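Local coordinates for protein methyl transferase from Methanosarcina acetivorans (Methanosarcina acetivorans, PDB 6MRO) that binds S-adenosyl-L-homocysteine and calcium ions and probably acts as an S-adenosylmethionine-dependent methyltransferase, at residues Thr58-Ala63 / Gly86-Met91; Arg65-Ala70 / Val81-Gly86; Ala153-Ile158 / Gln186-Ser191. The protein carries 1 engineered substitution. One frame throughout, in Å; residues are numbered along the deposited sequence.

Contact 1 of 3, residues Thr58-Ala63 / Gly86-Met91; sequences TGIDLA and GNVLEM. With SAH (S-adenosyl-L-homocysteine), chain B.
The adenosine end of the S-adenosyl-L-homocysteine site is built here, where strand 56-61 ends beside the loop that follows strand 82-85. One backbone bond ties the two segments: Gly86 N donates to Asp61 O at 2.9 Å, with the N-H well aimed (159°) but reaching the oxygen from above the carbonyl plane. Next to this bond the extended Ile60 side chain, CG1 anti to the backbone N, runs along the backbone of Gly86, and its CG2 meets Val88 CG2 obliquely at 3.9 Å. A CB on Gly86 would clash with Ile60 CD1, so the close fit depends on the missing side chain. An acidic residue at the end of the second strand, gripping the ribose, is the hallmark of class I Rossmann-fold methyltransferases, and Asp61 fills that place: OD2 takes SAH O3' at 2.5 Å and OD1 takes SAH O2' at 2.7 Å. The carboxylate is held from the protein side as well, since Ala63 N donates to the anti lone pair of Asp61 OD1, an Asx turn, and Gly42 N to OD2. Leu62 lays CD1 against the adenine, 3.4 Å from SAH C5, while its side chain lies beside that of Asn87, CD2 against CB. The adenine is read by two bonds: Val88 N points almost straight (174°) at SAH N1, and SAH N6 donates to Asn87 OD1 at 2.9 Å, an oxygen that also accepts from Leu89 N.

Contact 2 of 3, residues Arg65-Ala70 / Val81-Gly86; sequences RAISDA and VNFIVG. Engineered in segment 65-70: Arg65 (natural residue Asp).
Helix 64-76 lies back along strand 82-85 in the returning half of a right-handed beta-alpha-beta crossover; the axes of the short segments are 8.0 Å apart and nearly antiparallel, at 163°. The close-packed part centres on Phe83 and Ile67. Ala70 CB sits 3.5 Å from the centroid of the Phe83 ring and 6° off its normal, a CH-pi contact over one face, while Val81 CG1 covers the centre of the opposite face, so the ring is sandwiched between two methyl groups. Its CE2 comes to 3.5 Å from Ala70 O. An alanine in place of Phe83 would remove the ring and would probably loosen the seating of Ala70 against the strand. One turn earlier, Ile67 crosses Phe83 obliquely, CG2 to CB at 4.1 Å, and sends CD1 to 3.4 Å from the backbone oxygen Ile84 O. Toward the solvent the contact thins: Val85, exposed, offers CG2 to Ile67 CB at 3.7 Å. The helix face turned from the strand carries charge instead. The engineered Arg65 (natural residue Asp) donates from NE, nearly in its guanidinium plane, to the syn lone pair of Asp69 OD2 at 3.0 Å, and this oxygen also forms a salt bridge with Arg43. Around the buried side, Ile67 rests on Asp61 of strand 56-61, and Phe83 reaches Ala47 of helix 45-51 and Ala74 farther along its own covering helix.

Contact 3 of 3, residues Ala153-Ile158 / Gln186-Ser191; sequences ASKAEI and QAYLLS. With CA (calcium ion), chain D.
The backbones of 153-158 and 186-191 stay well apart, the nearest CA pairs, Ala153 with Tyr188 and Ile158 with Leu190, both lying 8.0 Å from each other, so side chains must bridge the gap. The motif at the start of helix 155-162 is a capping box: Ser154 accepts from Glu157 N at OG (3.0 Å), and Ser154 N returns a short 2.6 Å bond to Glu157 OE2, which it meets from above the carboxylate plane. The same carboxylate binds a calcium ion through both oxygens, Glu157 OE1 at 2.6 Å from the calcium ion and OE2 slightly farther; two waters, Asp141, Glu146 and Arg152 O complete the site. Charge on the metal would probably polarise the carboxylate that accepts from the N-cap amide. Strand 184-193, an antiparallel member of the sheet beyond the parallel Rossmann-type strands, presents Tyr188 and Leu190 to this helix, while the intervening Leu189 points away. Tyr188, its CG anti to the carbonyl carbon, reaches across to the start of the helix. Ala153 O lies at the ring edge, 3.4 Å from Tyr188 CD2, and Ile158 CD1 approaches the same carbon obliquely at 3.9 Å. Ile158 CG2 also touches Leu190 CD2, the two side chains lying alongside each other and running opposite ways; Cys138 of strand 132-139 also borders Ile158. At the tip of the ring, Lys155 crosses at about a right angle, bringing CG to 3.3 Å from Tyr188 OH, and a water in the ring plane joins that hydroxyl, at 2.7 Å, to Lys155 N.

Contacts 1 and 2 share Gly86 and the beta-alpha-beta unit of strands 56-61 and 82-85 with helix 64-76; contact 2 is nested within the chain loop that contact 1 closes. Their centres are about 9 Å apart, and Gly59 joins the two strands through Asn82 and Ile84. Contact 3 reaches the same sheet on the other side of the chain's centre, about 22 Å from contact 1 and 27 Å from contact 2, centre to centre. Contacts 2 and 3 are largely buried; contact 1 is only partly so. Chemistry follows place: polar recognition of the ligand at the strand ends, apolar helix-on-strand packing in contact 2, and tyrosine packing beside a calcium-bound helix start in contact 3.

Contact 1 of 3, residues Thr58-Ala63 / Gly86-Met91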
# COMPACT_ATOMS: atom_id res chain seq x y z
N THR A 58 -2.53 -11.39 -2.36
CA THR A 58 -3.12 -11.37 -1.03
C THR A 58 -3.30 -9.92 -0.62
O THR A 58 -2.42 -9.09 -0.83
CB THR A 58 -2.22 -12.09 -0.02
OG1 THR A 58 -2.12 -13.48 -0.38
CG2 THR A 58 -2.82 -12.00 1.38
N GLY A 59 -4.47 -9.60 -0.05
CA GLY A 59 -4.68 -8.28 0.51
C GLY A 59 -5.05 -8.37 1.98
O GLY A 59 -5.88 -9.21 2.35
N ILE A 60 -4.45 -7.53 2.82
CA ILE A 60 -4.69 -7.56 4.26
C ILE A 60 -5.15 -6.18 4.72
O ILE A 60 -4.63 -5.15 4.27
CB ILE A 60 -3.42 -8.03 5.02
CG1 ILE A 60 -3.66 -8.00 6.52
CG2 ILE A 60 -2.19 -7.21 4.59
CD1 ILE A 60 -2.60 -8.71 7.30
N ASP A 61 -6.16 -6.16 5.59
CA ASP A 61 -6.66 -4.89 6.11
C ASP A 61 -7.31 -5.16 7.45
O ASP A 61 -7.87 -6.23 7.68
CB ASP A 61 -7.65 -4.24 5.14
CG ASP A 61 -7.83 -2.74 5.40
OD1 ASP A 61 -8.47 -2.37 6.41
OD2 ASP A 61 -7.34 -1.93 4.58
N LEU A 62 -7.25 -4.15 8.33
CA LEU A 62 -7.86 -4.25 9.66
C LEU A 62 -9.39 -4.26 9.60
O LEU A 62 -10.04 -4.85 10.46
CB LEU A 62 -7.39 -3.09 10.53
CG LEU A 62 -6.07 -3.22 11.28
CD1 LEU A 62 -5.78 -1.90 11.99
CD2 LEU A 62 -6.14 -4.38 12.27
N ALA A 63 -9.97 -3.62 8.60
CA ALA A 63 -11.41 -3.36 8.58
C ALA A 63 -12.14 -4.52 7.91
O ALA A 63 -11.97 -4.76 6.72
CB ALA A 63 -11.69 -2.06 7.83
N GLY A 86 -6.67 -8.53 9.02
CA GLY A 86 -5.45 -8.72 9.78
C GLY A 86 -4.71 -7.42 9.99
O GLY A 86 -5.01 -6.39 9.38
N ASN A 87 -3.72 -7.50 10.87
CA ASN A 87 -2.90 -6.37 11.28
C ASN A 87 -1.51 -6.52 10.69
O ASN A 87 -0.83 -7.51 10.95
CB ASN A 87 -2.82 -6.31 12.81
CG ASN A 87 -2.29 -4.99 13.31
OD1 ASN A 87 -1.47 -4.33 12.66
ND2 ASN A 87 -2.76 -4.60 14.49
N VAL A 88 -1.08 -5.53 9.90
CA VAL A 88 0.24 -5.58 9.27
C VAL A 88 1.34 -5.61 10.32
O VAL A 88 2.39 -6.21 10.11
CB VAL A 88 0.39 -4.40 8.29
CG1 VAL A 88 1.86 -4.18 7.91
CG2 VAL A 88 -0.46 -4.66 7.05
N LEU A 89 1.10 -5.00 11.48
CA LEU A 89 2.05 -5.02 12.58
C LEU A 89 2.10 -6.37 13.29
O LEU A 89 2.92 -6.53 14.21
CB LEU A 89 1.72 -3.92 13.59
CG LEU A 89 1.66 -2.49 13.05
CD1 LEU A 89 1.34 -1.50 14.16
CD2 LEU A 89 2.97 -2.12 12.36
N GLU A 90 1.27 -7.33 12.88
CA GLU A 90 1.25 -8.67 13.45
C GLU A 90 1.30 -9.75 12.37
O GLU A 90 1.00 -10.92 12.65
CB GLU A 90 0.01 -8.89 14.31
CG GLU A 90 -0.05 -8.04 15.57
CD GLU A 90 -1.46 -7.95 16.12
OE1 GLU A 90 -2.35 -8.62 15.56
OE2 GLU A 90 -1.67 -7.20 17.10
N MET A 91 1.65 -9.41 11.13
CA MET A 91 1.48 -10.38 10.06
C MET A 91 2.57 -11.45 10.04
O MET A 91 2.52 -12.32 9.17
CB MET A 91 1.38 -9.70 8.70
CG MET A 91 2.60 -8.93 8.25
SD MET A 91 2.24 -8.20 6.65
CE MET A 91 3.70 -7.17 6.43
N SAH B . -5.00 0.81 0.10
CA SAH B . -6.42 1.20 0.11
CB SAH B . -6.80 1.77 1.47
CG SAH B . -5.88 2.89 1.94
SD SAH B . -6.44 3.70 3.45
C SAH B . -6.74 2.20 -0.98
O SAH B . -5.84 2.71 -1.66
OXT SAH B . -7.92 2.53 -1.19
C5' SAH B . -5.37 2.80 4.61
C4' SAH B . -5.89 1.40 4.94
O4' SAH B . -5.00 0.78 5.86
C3' SAH B . -7.29 1.35 5.57
O3' SAH B . -8.08 0.48 4.78
C2' SAH B . -7.03 0.83 6.98
O2' SAH B . -8.08 0.03 7.51
C1' SAH B . -5.75 0.04 6.80
N9 SAH B . -4.92 -0.12 8.00
C8 SAH B . -4.54 0.85 8.91
N7 SAH B . -3.74 0.27 9.82
C5 SAH B . -3.59 -1.03 9.50
C6 SAH B . -2.89 -2.08 10.09
N6 SAH B . -2.18 -1.89 11.20
N1 SAH B . -2.94 -3.33 9.51
C2 SAH B . -3.67 -3.54 8.36
N3 SAH B . -4.38 -2.51 7.78
C4 SAH B . -4.32 -1.28 8.35

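Contact 2 of 3, residues Arg65-Ala70 / Val81-Gly86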
# COMPACT_ATOMS: atom_id res chain seq x y z
N ARG A 65 -15.23 -4.65 7.14
CA ARG A 65 -16.11 -4.12 6.11
C ARG A 65 -15.37 -3.93 4.79
O ARG A 65 -15.89 -4.28 3.72
CB ARG A 65 -16.73 -2.80 6.58
CG ARG A 65 -17.40 -1.97 5.49
CD ARG A 65 -18.65 -2.64 4.99
NE ARG A 65 -19.42 -1.78 4.10
CZ ARG A 65 -20.38 -0.95 4.50
NH1 ARG A 65 -20.67 -0.85 5.79
NH2 ARG A 65 -21.04 -0.20 3.62
N ALA A 66 -14.15 -3.39 4.84
CA ALA A 66 -13.39 -3.22 3.61
C ALA A 66 -13.06 -4.57 2.99
O ALA A 66 -13.23 -4.77 1.78
CB ALA A 66 -12.12 -2.41 3.90
N ILE A 67 -12.58 -5.51 3.81
CA ILE A 67 -12.27 -6.85 3.31
C ILE A 67 -13.52 -7.51 2.72
O ILE A 67 -13.46 -8.13 1.64
CB ILE A 67 -11.62 -7.70 4.42
CG1 ILE A 67 -10.20 -7.18 4.74
CG2 ILE A 67 -11.60 -9.20 4.04
CD1 ILE A 67 -9.25 -7.13 3.54
N SER A 68 -14.66 -7.38 3.40
CA SER A 68 -15.90 -7.97 2.88
C SER A 68 -16.28 -7.36 1.54
O SER A 68 -16.67 -8.07 0.61
CB SER A 68 -17.03 -7.79 3.89
OG SER A 68 -16.78 -8.55 5.06
N ASP A 69 -16.18 -6.03 1.43
CA ASP A 69 -16.46 -5.37 0.16
C ASP A 69 -15.43 -5.72 -0.90
O ASP A 69 -15.79 -5.86 -2.08
CB ASP A 69 -16.52 -3.84 0.36
CG ASP A 69 -17.75 -3.40 1.14
OD1 ASP A 69 -18.73 -4.17 1.19
OD2 ASP A 69 -17.72 -2.30 1.71
N ALA A 70 -14.16 -5.88 -0.51
CA ALA A 70 -13.12 -6.27 -1.46
C ALA A 70 -13.39 -7.65 -2.03
O ALA A 70 -13.28 -7.88 -3.24
CB ALA A 70 -11.74 -6.24 -0.78
N VAL A 81 -8.52 -13.49 -5.47
CA VAL A 81 -7.63 -12.77 -4.60
C VAL A 81 -7.84 -13.32 -3.21
O VAL A 81 -8.94 -13.64 -2.88
CB VAL A 81 -7.90 -11.27 -4.52
CG1 VAL A 81 -6.94 -10.61 -3.56
CG2 VAL A 81 -7.83 -10.60 -5.85
N ASN A 82 -6.78 -13.41 -2.42
CA ASN A 82 -6.81 -13.87 -1.02
C ASN A 82 -6.92 -12.64 -0.11
O ASN A 82 -5.92 -12.06 0.29
CB ASN A 82 -5.56 -14.70 -0.74
CG ASN A 82 -5.49 -15.23 0.68
OD1 ASN A 82 -6.48 -15.65 1.26
ND2 ASN A 82 -4.29 -15.21 1.24
N PHE A 83 -8.15 -12.24 0.20
CA PHE A 83 -8.40 -11.08 1.06
C PHE A 83 -8.57 -11.54 2.50
O PHE A 83 -9.38 -12.43 2.78
CB PHE A 83 -9.65 -10.32 0.62
CG PHE A 83 -9.44 -9.41 -0.56
CD1 PHE A 83 -8.55 -8.34 -0.48
CD2 PHE A 83 -10.13 -9.61 -1.75
CE1 PHE A 83 -8.36 -7.50 -1.56
CE2 PHE A 83 -9.95 -8.77 -2.82
CZ PHE A 83 -9.06 -7.72 -2.74
N ILE A 84 -7.80 -10.96 3.42
CA ILE A 84 -7.85 -11.39 4.81
C ILE A 84 -7.88 -10.18 5.73
O ILE A 84 -7.26 -9.15 5.46
CB ILE A 84 -6.68 -12.34 5.18
CG1 ILE A 84 -5.33 -11.64 5.09
CG2 ILE A 84 -6.69 -13.58 4.29
CD1 ILE A 84 -4.18 -12.58 5.44
N VAL A 85 -8.64 -10.32 6.81
CA VAL A 85 -8.65 -9.33 7.88
C VAL A 85 -7.44 -9.58 8.75
O VAL A 85 -7.20 -10.71 9.19
CB VAL A 85 -9.95 -9.43 8.71
CG1 VAL A 85 -9.90 -8.45 9.87
CG2 VAL A 85 -11.18 -9.18 7.83
N GLY A 86 -6.67 -8.53 9.02
CA GLY A 86 -5.45 -8.72 9.78
C GLY A 86 -4.71 -7.42 9.99
O GLY A 86 -5.01 -6.39 9.38

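Contact 3 of 3, residues Ala153-Ile158 / Gln186-Ser191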
# COMPACT_ATOMS: atom_id res chain seq x y z
N ALA A 153 4.73 12.95 3.80
CA ALA A 153 6.06 12.36 3.89
C ALA A 153 7.01 13.09 2.94
O ALA A 153 6.69 13.29 1.76
CB ALA A 153 6.02 10.87 3.57
N SER A 154 8.15 13.52 3.47
CA SER A 154 9.19 14.11 2.63
C SER A 154 10.11 13.01 2.13
O SER A 154 10.07 11.88 2.60
CB SER A 154 9.99 15.15 3.41
OG SER A 154 10.73 14.50 4.43
N LYS A 155 10.94 13.35 1.14
CA LYS A 155 11.91 12.36 0.68
C LYS A 155 12.88 11.99 1.80
O LYS A 155 13.25 10.82 1.95
CB LYS A 155 12.67 12.87 -0.54
CG LYS A 155 11.76 13.21 -1.70
CD LYS A 155 12.52 13.86 -2.84
CE LYS A 155 12.50 12.98 -4.07
NZ LYS A 155 12.22 13.80 -5.28
N ALA A 156 13.26 12.98 2.61
CA ALA A 156 14.15 12.71 3.73
C ALA A 156 13.51 11.75 4.72
O ALA A 156 14.15 10.82 5.21
CB ALA A 156 14.54 14.02 4.42
N GLU A 157 12.24 11.99 5.05
CA GLU A 157 11.53 11.09 5.95
C GLU A 157 11.42 9.69 5.36
O GLU A 157 11.62 8.70 6.07
CB GLU A 157 10.14 11.66 6.28
CG GLU A 157 10.22 12.99 7.03
CD GLU A 157 8.94 13.84 6.94
OE1 GLU A 157 8.80 14.79 7.74
OE2 GLU A 157 8.09 13.55 6.09
N ILE A 158 11.15 9.59 4.06
CA ILE A 158 11.07 8.29 3.41
C ILE A 158 12.42 7.59 3.43
O ILE A 158 12.53 6.41 3.80
CB ILE A 158 10.53 8.45 1.97
CG1 ILE A 158 9.06 8.89 2.02
CG2 ILE A 158 10.65 7.14 1.17
CD1 ILE A 158 8.49 9.27 0.67
N GLN A 186 -0.61 15.93 -4.86
CA GLN A 186 0.80 15.65 -5.11
C GLN A 186 1.28 14.54 -4.19
O GLN A 186 0.99 14.52 -2.99
CB GLN A 186 1.66 16.91 -4.89
CG GLN A 186 1.55 17.93 -6.00
CD GLN A 186 2.52 19.06 -5.82
OE1 GLN A 186 3.07 19.24 -4.73
NE2 GLN A 186 2.76 19.83 -6.88
N ALA A 187 2.05 13.62 -4.75
CA ALA A 187 2.35 12.38 -4.05
C ALA A 187 3.77 11.94 -4.38
O ALA A 187 4.40 12.44 -5.33
CB ALA A 187 1.34 11.28 -4.42
N TYR A 188 4.27 11.00 -3.58
CA TYR A 188 5.54 10.31 -3.81
C TYR A 188 5.29 8.83 -4.05
O TYR A 188 4.45 8.22 -3.38
CB TYR A 188 6.49 10.46 -2.62
CG TYR A 188 7.24 11.76 -2.59
CD1 TYR A 188 7.72 12.33 -3.75
CD2 TYR A 188 7.48 12.41 -1.38
CE1 TYR A 188 8.42 13.52 -3.72
CE2 TYR A 188 8.17 13.60 -1.33
CZ TYR A 188 8.64 14.16 -2.51
OH TYR A 188 9.33 15.35 -2.48
N LEU A 189 6.04 8.25 -4.98
CA LEU A 189 6.07 6.80 -5.17
C LEU A 189 7.48 6.32 -4.88
O LEU A 189 8.44 6.70 -5.57
CB LEU A 189 5.65 6.40 -6.58
CG LEU A 189 5.67 4.89 -6.81
CD1 LEU A 189 4.50 4.22 -6.11
CD2 LEU A 189 5.68 4.57 -8.30
N LEU A 190 7.61 5.50 -3.84
CA LEU A 190 8.87 4.86 -3.50
C LEU A 190 8.94 3.49 -4.16
O LEU A 190 8.01 2.69 -4.05
CB LEU A 190 9.00 4.73 -1.98
CG LEU A 190 9.99 3.68 -1.47
CD1 LEU A 190 11.43 4.16 -1.71
CD2 LEU A 190 9.73 3.45 0.01
N SER A 191 10.06 3.23 -4.83
CA SER A 191 10.43 1.89 -5.27
C SER A 191 11.63 1.47 -4.44
O SER A 191 12.67 2.15 -4.45
CB SER A 191 10.76 1.86 -6.76
OG SER A 191 11.30 0.60 -7.14
CA CA D . 6.31 15.42 7.14
O HOH W 1 10.23 16.24 -0.11
O HOH W 2 4.24 16.51 7.54
O HOH W 3 5.48 13.46 8.38